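Local coordinates for uncharacterized protein (Ruminococcus gnavus, PDB 4QAN) that is of unknown function but has a cystatin-like fold, as a divergent member of the NTF2-like superfamily, and binds a metal ion, at residues Ala208-Thr220 with Thr238-Thr252. Residues are numbered along the deposited sequence; the frame is centred on the assembly and turned at random.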
loop_
_atom_site.group_PDB
_atom_site.type_symbol
_atom_site.label_atom_id
_atom_site.label_comp_id
_atom_site.label_asym_id
_atom_site.label_seq_id
_atom_site.Cartn_x
_atom_site.Cartn_y
_atom_site.Cartn_z
ATOM N N ALA A 208 2.185 9.503 14.085
ATOM C CA ALA A 208 1.883 9.525 12.668
ATOM C C ALA A 208 2.691 8.436 11.974
ATOM O O ALA A 208 3.857 8.252 12.271
ATOM C CB ALA A 208 2.207 10.886 12.078
ATOM N N ASN A 209 2.070 7.724 11.040
ATOM C CA ASN A 209 2.717 6.582 10.406
ATOM C C ASN A 209 2.273 6.339 8.985
ATOM O O ASN A 209 2.297 5.201 8.523
ATOM C CB ASN A 209 2.402 5.337 11.227
ATOM C CG ASN A 209 0.916 5.058 11.291
ATOM O OD1 ASN A 209 0.097 5.948 11.045
ATOM N ND2 ASN A 209 0.560 3.822 11.599
ATOM N N TYR A 210 1.830 7.394 8.310
ATOM C CA TYR A 210 1.455 7.330 6.898
ATOM C C TYR A 210 1.848 8.636 6.218
ATOM O O TYR A 210 2.145 9.613 6.889
ATOM C CB TYR A 210 -0.050 7.074 6.765
ATOM C CG TYR A 210 -0.958 8.183 7.275
ATOM C CD1 TYR A 210 -1.290 8.284 8.616
ATOM C CD2 TYR A 210 -1.487 9.123 6.407
ATOM C CE1 TYR A 210 -2.125 9.298 9.080
ATOM C CE2 TYR A 210 -2.309 10.140 6.855
ATOM C CZ TYR A 210 -2.618 10.223 8.196
ATOM O OH TYR A 210 -3.439 11.218 8.624
ATOM N N PHE A 211 1.835 8.665 4.888
ATOM C CA PHE A 211 2.149 9.877 4.161
ATOM C C PHE A 211 1.194 10.060 2.986
ATOM O O PHE A 211 0.637 9.083 2.465
ATOM C CB PHE A 211 3.598 9.826 3.659
ATOM C CG PHE A 211 3.814 8.840 2.555
ATOM C CD1 PHE A 211 4.134 7.527 2.836
ATOM C CD2 PHE A 211 3.670 9.222 1.233
ATOM C CE1 PHE A 211 4.316 6.611 1.813
ATOM C CE2 PHE A 211 3.862 8.318 0.213
ATOM C CZ PHE A 211 4.175 7.002 0.505
ATOM N N GLN A 212 1.005 11.328 2.611
ATOM C CA GLN A 212 0.245 11.713 1.419
ATOM C C GLN A 212 1.212 12.561 0.563
ATOM O O GLN A 212 1.651 13.625 0.986
ATOM C CB GLN A 212 -1.043 12.496 1.807
ATOM C CG GLN A 212 -2.137 12.532 0.724
ATOM C CD GLN A 212 -3.480 13.113 1.195
ATOM O OE1 GLN A 212 -4.130 12.574 2.091
ATOM N NE2 GLN A 212 -3.907 14.213 0.570
ATOM N N ALA A 213 1.573 12.066 -0.617
ATOM C CA ALA A 213 2.497 12.801 -1.475
ATOM C C ALA A 213 1.762 14.010 -2.060
ATOM O O ALA A 213 0.534 13.989 -2.170
ATOM C CB ALA A 213 3.025 11.899 -2.567
HETATM N N MSE A 214 2.514 15.067 -2.365
HETATM C CA MSE A 214 1.954 16.245 -3.012
HETATM C C MSE A 214 2.124 16.110 -4.499
HETATM O O MSE A 214 2.957 15.348 -4.960
HETATM C CB MSE A 214 2.656 17.497 -2.514
HETATM C CG MSE A 214 4.028 17.687 -3.144
HETATM SE SE MSE A 214 4.816 19.337 -2.432
HETATM C CE MSE A 214 6.333 19.380 -3.692
ATOM N N PRO A 215 1.327 16.854 -5.285
ATOM C CA PRO A 215 1.581 16.834 -6.722
ATOM C C PRO A 215 2.940 17.450 -7.080
ATOM O O PRO A 215 3.306 18.474 -6.522
ATOM C CB PRO A 215 0.454 17.710 -7.282
ATOM C CG PRO A 215 -0.634 17.564 -6.290
ATOM C CD PRO A 215 0.088 17.585 -4.976
ATOM N N ILE A 216 3.695 16.801 -7.964
ATOM C CA ILE A 216 4.820 17.457 -8.643
ATOM C C ILE A 216 4.710 17.185 -10.132
ATOM O O ILE A 216 4.162 16.157 -10.546
ATOM C CB ILE A 216 6.211 17.006 -8.138
ATOM C CG1 ILE A 216 6.431 15.520 -8.385
ATOM C CG2 ILE A 216 6.388 17.339 -6.660
ATOM C CD1 ILE A 216 7.801 15.043 -7.940
ATOM N N SER A 217 5.247 18.099 -10.926
ATOM C CA SER A 217 5.120 18.039 -12.369
ATOM C C SER A 217 6.405 18.518 -13.041
ATOM O O SER A 217 7.286 19.016 -12.386
ATOM C CB SER A 217 3.943 18.920 -12.796
ATOM O OG SER A 217 4.184 20.287 -12.502
ATOM N N GLU A 218 6.484 18.356 -14.355
ATOM C CA GLU A 218 7.576 18.902 -15.160
ATOM C C GLU A 218 6.965 19.600 -16.367
ATOM O O GLU A 218 5.792 19.384 -16.684
ATOM C CB GLU A 218 8.511 17.782 -15.624
ATOM C CG GLU A 218 9.203 17.015 -14.505
ATOM C CD GLU A 218 10.154 17.859 -13.655
ATOM O OE1 GLU A 218 10.454 19.013 -14.018
ATOM O OE2 GLU A 218 10.610 17.363 -12.606
ATOM N N LYS A 219 7.752 20.405 -17.066
ATOM C CA LYS A 219 7.198 21.288 -18.086
ATOM C C LYS A 219 6.873 20.615 -19.395
ATOM O O LYS A 219 6.134 21.172 -20.191
ATOM C CB LYS A 219 8.116 22.481 -18.333
ATOM C CG LYS A 219 8.109 23.459 -17.178
ATOM C CD LYS A 219 6.957 24.426 -17.303
ATOM C CE LYS A 219 6.756 25.196 -16.019
ATOM N NZ LYS A 219 5.459 25.899 -16.097
ATOM N N THR A 220 7.404 19.431 -19.633
ATOM C CA THR A 220 7.018 18.674 -20.819
ATOM C C THR A 220 6.623 17.287 -20.376
ATOM O O THR A 220 7.048 16.843 -19.313
ATOM C CB THR A 220 8.169 18.553 -21.839
ATOM O OG1 THR A 220 9.145 17.639 -21.337
ATOM C CG2 THR A 220 8.818 19.913 -22.100
ATOM N N THR A 238 8.971 7.872 -3.141
ATOM C CA THR A 238 7.958 8.838 -2.774
ATOM C C THR A 238 7.784 9.918 -3.824
ATOM O O THR A 238 6.669 10.289 -4.132
ATOM C CB THR A 238 8.260 9.482 -1.435
ATOM O OG1 THR A 238 8.431 8.433 -0.493
ATOM C CG2 THR A 238 7.118 10.351 -0.985
ATOM N N ARG A 239 8.891 10.402 -4.364
ATOM C CA ARG A 239 8.869 11.368 -5.439
ATOM C C ARG A 239 8.290 10.726 -6.701
ATOM O O ARG A 239 7.526 11.349 -7.457
ATOM C CB ARG A 239 10.293 11.880 -5.661
ATOM C CG ARG A 239 10.426 13.016 -6.633
ATOM C CD ARG A 239 11.845 13.602 -6.597
ATOM N NE ARG A 239 12.177 14.249 -7.867
ATOM C CZ ARG A 239 11.832 15.489 -8.215
ATOM N NH1 ARG A 239 11.156 16.277 -7.373
ATOM N NH2 ARG A 239 12.190 15.950 -9.413
ATOM N N ALA A 240 8.622 9.462 -6.912
ATOM C CA ALA A 240 8.014 8.710 -7.996
ATOM C C ALA A 240 6.484 8.716 -7.887
ATOM O O ALA A 240 5.787 8.876 -8.905
ATOM C CB ALA A 240 8.543 7.295 -8.032
ATOM N N LEU A 241 5.957 8.565 -6.672
ATOM C CA LEU A 241 4.500 8.564 -6.502
ATOM C C LEU A 241 3.926 9.968 -6.704
ATOM O O LEU A 241 2.900 10.122 -7.366
ATOM C CB LEU A 241 4.109 8.050 -5.131
ATOM C CG LEU A 241 4.487 6.599 -4.849
ATOM C CD1 LEU A 241 4.363 6.332 -3.355
ATOM C CD2 LEU A 241 3.658 5.610 -5.650
ATOM N N ALA A 242 4.609 10.981 -6.156
ATOM C CA ALA A 242 4.251 12.394 -6.373
ATOM C C ALA A 242 3.977 12.771 -7.840
ATOM O O ALA A 242 3.127 13.616 -8.106
ATOM C CB ALA A 242 5.328 13.305 -5.815
ATOM N N PHE A 243 4.699 12.172 -8.781
ATOM C CA PHE A 243 4.493 12.459 -10.233
ATOM C C PHE A 243 3.125 12.064 -10.772
ATOM O O PHE A 243 2.704 12.555 -11.826
ATOM C CB PHE A 243 5.590 11.815 -11.099
ATOM C CG PHE A 243 6.879 12.601 -11.129
ATOM C CD1 PHE A 243 6.908 13.884 -11.649
ATOM C CD2 PHE A 243 8.052 12.064 -10.625
ATOM C CE1 PHE A 243 8.087 14.626 -11.660
ATOM C CE2 PHE A 243 9.234 12.784 -10.654
ATOM C CZ PHE A 243 9.250 14.069 -11.160
ATOM N N ALA A 244 2.442 11.152 -10.089
ATOM C CA ALA A 244 1.072 10.783 -10.465
ATOM C C ALA A 244 0.026 11.245 -9.442
ATOM O O ALA A 244 -1.127 10.864 -9.524
ATOM C CB ALA A 244 0.986 9.286 -10.657
ATOM N N THR A 245 0.425 12.076 -8.492
ATOM C CA THR A 245 -0.516 12.603 -7.511
ATOM C C THR A 245 -1.240 13.801 -8.128
ATOM O O THR A 245 -0.673 14.866 -8.264
ATOM C CB THR A 245 0.223 12.986 -6.226
ATOM O OG1 THR A 245 0.940 11.834 -5.752
ATOM C CG2 THR A 245 -0.758 13.477 -5.156
ATOM N N THR A 246 -2.484 13.612 -8.535
ATOM C CA THR A 246 -3.192 14.633 -9.309
ATOM C C THR A 246 -3.875 15.694 -8.470
ATOM O O THR A 246 -4.207 16.746 -8.993
ATOM C CB THR A 246 -4.283 14.020 -10.181
ATOM O OG1 THR A 246 -5.173 13.271 -9.347
ATOM C CG2 THR A 246 -3.659 13.140 -11.286
ATOM N N GLU A 247 -4.107 15.435 -7.190
ATOM C CA GLU A 247 -4.681 16.462 -6.328
ATOM C C GLU A 247 -3.967 16.556 -5.004
ATOM O O GLU A 247 -3.415 15.577 -4.515
ATOM C CB GLU A 247 -6.161 16.187 -6.062
ATOM C CG GLU A 247 -7.044 16.157 -7.300
ATOM C CD GLU A 247 -7.186 17.511 -7.985
ATOM O OE1 GLU A 247 -6.768 18.540 -7.401
ATOM O OE2 GLU A 247 -7.720 17.542 -9.120
ATOM N N SER A 248 -3.975 17.761 -4.449
ATOM C CA SER A 248 -3.642 18.004 -3.061
ATOM C C SER A 248 -4.952 18.099 -2.275
ATOM O O SER A 248 -6.049 18.043 -2.852
ATOM C CB SER A 248 -2.850 19.298 -2.930
ATOM O OG SER A 248 -2.378 19.476 -1.609
ATOM N N SER A 249 -4.841 18.234 -0.962
ATOM C CA SER A 249 -6.003 18.436 -0.103
ATOM C C SER A 249 -5.546 19.096 1.172
ATOM O O SER A 249 -4.385 18.976 1.580
ATOM C CB SER A 249 -6.720 17.111 0.218
ATOM O OG SER A 249 -5.829 16.152 0.767
ATOM N N GLN A 250 -6.451 19.809 1.803
ATOM C CA GLN A 250 -6.112 20.484 3.046
ATOM C C GLN A 250 -5.875 19.414 4.104
ATOM O O GLN A 250 -4.822 19.366 4.717
ATOM C CB GLN A 250 -7.226 21.446 3.464
ATOM C CG GLN A 250 -7.528 22.535 2.443
ATOM C CD GLN A 250 -6.279 23.279 1.962
ATOM O OE1 GLN A 250 -5.548 23.880 2.759
ATOM N NE2 GLN A 250 -6.038 23.250 0.650
ATOM N N ASP A 251 -6.842 18.518 4.261
ATOM C CA ASP A 251 -6.770 17.473 5.267
ATOM C C ASP A 251 -6.451 16.120 4.639
ATOM O O ASP A 251 -6.397 15.977 3.402
ATOM C CB ASP A 251 -8.092 17.427 6.033
ATOM C CG ASP A 251 -7.955 16.808 7.407
ATOM O OD1 ASP A 251 -6.850 16.353 7.778
ATOM O OD2 ASP A 251 -8.965 16.769 8.114
ATOM N N THR A 252 -6.177 15.148 5.504
ATOM C CA THR A 252 -5.930 13.767 5.099
ATOM C C THR A 252 -7.166 13.233 4.385
ATOM O O THR A 252 -8.271 13.313 4.925
ATOM C CB THR A 252 -5.634 12.909 6.344
ATOM O OG1 THR A 252 -4.326 13.232 6.846
ATOM C CG2 THR A 252 -5.746 11.417 6.041
HETATM O O HOH W 1 -1.837 15.622 -1.703
#
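I216 N donates to A242 O over 3.2 Å in a nearly straight bond, the one direct backbone-backbone hydrogen bond between the two segments. That carbonyl is gripped twice: T245 N closes the type I turn A242-T245 onto it, and the two donors arrive from opposite faces of its plane. Further along, the Q212 amide, in the conformer modelled here, is used at both ends. Its NE2 meets S249 OG at 2.7 Å, with the hydroxyl only 7° out of the amide plane, while OE1 accepts from S253 N. Because S249 OG passes its own proton to D251 O (2.7 Å), it acts as acceptor toward Q212. A water donates to A213 O and to E247 O, bridging the two segments; its link to Q212 NE2 is weak. T252 OG1 pairs with Y210 OH, whose position is less certain, and also with T12 OG1. Topologically, 208-220 is the last part of the loop between strand 187-188, in the five-stranded antiparallel sheet, and helix 221-234; it runs along helix 237-242 and the turn after it, ahead of the second sheet, in a protein with a cystatin-like fold. I216 CG1 lies between N and carbonyl carbon (chi1 62°), and the extended CD1 sits 3.6 Å from the F243 ring centroid, 10° off its normal, a CH-pi contact. F243 CZ also lies over one guanidinium face of R239, whose NH2 makes a long salt bridge of 3.8 Å to E218 OE2. An alanine in place of F243 would probably leave I216 CD1 without its CH-pi partner and the R239 guanidinium without the ring on one face, opening a gap there.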